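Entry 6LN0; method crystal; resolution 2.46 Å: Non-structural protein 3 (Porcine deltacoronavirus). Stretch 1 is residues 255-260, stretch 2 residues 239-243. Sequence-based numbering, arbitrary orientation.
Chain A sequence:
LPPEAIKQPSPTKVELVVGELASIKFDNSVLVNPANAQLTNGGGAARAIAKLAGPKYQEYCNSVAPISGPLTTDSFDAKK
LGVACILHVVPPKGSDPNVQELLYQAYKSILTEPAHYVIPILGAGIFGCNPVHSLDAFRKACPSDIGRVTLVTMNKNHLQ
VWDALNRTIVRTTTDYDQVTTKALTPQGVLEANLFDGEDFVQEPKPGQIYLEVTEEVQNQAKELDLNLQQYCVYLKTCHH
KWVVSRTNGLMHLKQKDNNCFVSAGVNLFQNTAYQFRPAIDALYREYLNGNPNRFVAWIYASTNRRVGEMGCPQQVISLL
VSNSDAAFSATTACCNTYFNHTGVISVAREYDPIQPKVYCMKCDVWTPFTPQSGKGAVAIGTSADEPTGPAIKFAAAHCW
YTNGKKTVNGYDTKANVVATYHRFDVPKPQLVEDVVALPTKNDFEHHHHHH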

# COMPACT_ATOMS: atom_id res chain seq x y z
N GLN A 255 18.38 -11.37 -26.20
CA GLN A 255 19.28 -10.75 -25.23
C GLN A 255 18.97 -9.26 -25.08
O GLN A 255 18.75 -8.55 -26.07
CB GLN A 255 20.74 -10.98 -25.67
CG GLN A 255 21.79 -10.13 -24.98
CD GLN A 255 21.89 -10.38 -23.48
OE1 GLN A 255 22.13 -11.51 -23.04
NE2 GLN A 255 21.70 -9.32 -22.68
N LYS A 256 18.94 -8.79 -23.83
CA LYS A 256 18.54 -7.43 -23.52
C LYS A 256 18.62 -7.16 -22.03
O LYS A 256 18.16 -7.97 -21.22
CB LYS A 256 17.11 -7.16 -23.99
CG LYS A 256 16.55 -5.82 -23.57
CD LYS A 256 15.41 -5.42 -24.47
CE LYS A 256 14.41 -4.55 -23.75
NZ LYS A 256 13.29 -4.14 -24.65
N ASP A 257 19.21 -6.03 -21.64
CA ASP A 257 19.14 -5.54 -20.27
C ASP A 257 19.66 -6.57 -19.26
O ASP A 257 19.12 -6.71 -18.16
CB ASP A 257 17.71 -5.12 -19.91
CG ASP A 257 17.30 -3.81 -20.54
OD1 ASP A 257 18.01 -2.80 -20.32
OD2 ASP A 257 16.25 -3.79 -21.23
N ASN A 258 20.71 -7.30 -19.64
CA ASN A 258 21.35 -8.29 -18.78
C ASN A 258 20.45 -9.47 -18.46
O ASN A 258 20.63 -10.12 -17.43
CB ASN A 258 21.82 -7.68 -17.46
CG ASN A 258 23.19 -7.09 -17.56
OD1 ASN A 258 23.71 -6.91 -18.66
ND2 ASN A 258 23.79 -6.78 -16.41
N ASN A 259 19.47 -9.75 -19.30
CA ASN A 259 18.54 -10.83 -19.02
C ASN A 259 19.08 -12.22 -19.41
O ASN A 259 18.27 -13.14 -19.57
CB ASN A 259 17.21 -10.56 -19.73
CG ASN A 259 17.33 -10.65 -21.24
OD1 ASN A 259 18.44 -10.69 -21.78
ND2 ASN A 259 16.19 -10.69 -21.93
N CYS A 260 20.39 -12.41 -19.61
CA CYS A 260 20.85 -13.70 -20.14
C CYS A 260 20.69 -14.80 -19.11
O CYS A 260 20.37 -15.94 -19.47
CB CYS A 260 22.29 -13.60 -20.65
SG CYS A 260 23.52 -13.01 -19.46
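Stretch 2 239-243: HHKWV

Residues 239-243 run as an irregular, largely extended segment past a tight turn in residues 255-260, and the two bury a modest 221 Å² between them. Lys256 to Asn259 form a type I' beta turn, with Asp257 and Asn258 both at positive phi, and a helix begins directly after Asn259. Across the pair the backbones stay well apart, the nearest CA atoms being those of Lys256 and Trp242 at 8.0 Å, so the contact is carried mainly by side chains.

Trp242 covers the most surface. Its CA-to-CB bond points sideways, but the indole reaches back to the turn, where its CZ3 lies 3.4 Å from Asn259 ND2 and, at the ring edge, 4.0 Å from Lys256 O. Lys256 contributes nearly as much. With all four chi angles near t, its extended side chain reaches across to the neighbouring segment, and its ammonium group donates a hydrogen bond from NZ to Lys241 O at 2.9 Å, the one hydrogen bond joining the two stretches. Lys241 therefore takes part through its backbone carbonyl, while the end of its own side chain leads away. On the way, Lys256 CE passes 3.8 Å from His240 CE1. The same imidazole carbon meets Asp257 OD2 at 3.2 Å, with the carboxylate oxygen lying at the ring edge, near its plane.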

# COMPACT_ATOMS: atom_id res chain seq x y z
N HIS A 239 5.40 -4.71 -17.20
CA HIS A 239 5.33 -3.67 -18.22
C HIS A 239 6.55 -3.64 -19.14
O HIS A 239 6.50 -2.97 -20.18
CB HIS A 239 5.16 -2.29 -17.55
CG HIS A 239 3.83 -2.14 -16.87
ND1 HIS A 239 2.82 -1.37 -17.40
CD2 HIS A 239 3.35 -2.66 -15.72
CE1 HIS A 239 1.77 -1.43 -16.60
NE2 HIS A 239 2.06 -2.21 -15.58
N HIS A 240 7.62 -4.34 -18.80
CA HIS A 240 8.78 -4.38 -19.68
C HIS A 240 8.42 -5.04 -21.00
O HIS A 240 7.72 -6.05 -21.04
CB HIS A 240 9.91 -5.15 -19.02
CG HIS A 240 11.26 -4.58 -19.29
ND1 HIS A 240 12.20 -5.23 -20.07
CD2 HIS A 240 11.84 -3.42 -18.88
CE1 HIS A 240 13.30 -4.50 -20.12
NE2 HIS A 240 13.11 -3.40 -19.41
N LYS A 241 8.88 -4.45 -22.09
CA LYS A 241 8.70 -5.05 -23.41
C LYS A 241 9.90 -5.96 -23.71
O LYS A 241 11.05 -5.55 -23.56
CB LYS A 241 8.53 -3.98 -24.49
CG LYS A 241 7.40 -2.96 -24.18
CD LYS A 241 6.80 -2.31 -25.46
CE LYS A 241 5.95 -1.06 -25.15
NZ LYS A 241 4.46 -1.27 -25.24
N TRP A 242 9.62 -7.20 -24.11
CA TRP A 242 10.66 -8.14 -24.52
C TRP A 242 10.35 -8.67 -25.90
O TRP A 242 9.22 -8.57 -26.40
CB TRP A 242 10.76 -9.35 -23.59
CG TRP A 242 10.83 -9.10 -22.13
CD1 TRP A 242 9.80 -9.20 -21.24
CD2 TRP A 242 12.00 -8.77 -21.36
NE1 TRP A 242 10.25 -8.93 -19.97
CE2 TRP A 242 11.59 -8.66 -20.02
CE3 TRP A 242 13.34 -8.54 -21.67
CZ2 TRP A 242 12.48 -8.33 -18.99
CZ3 TRP A 242 14.21 -8.21 -20.65
CH2 TRP A 242 13.78 -8.12 -19.33
N VAL A 243 11.36 -9.29 -26.52
CA VAL A 243 11.18 -10.01 -27.77
C VAL A 243 11.54 -11.47 -27.54
O VAL A 243 12.62 -11.78 -27.02
CB VAL A 243 12.03 -9.38 -28.89
CG1 VAL A 243 12.37 -10.40 -29.99
CG2 VAL A 243 11.33 -8.12 -29.46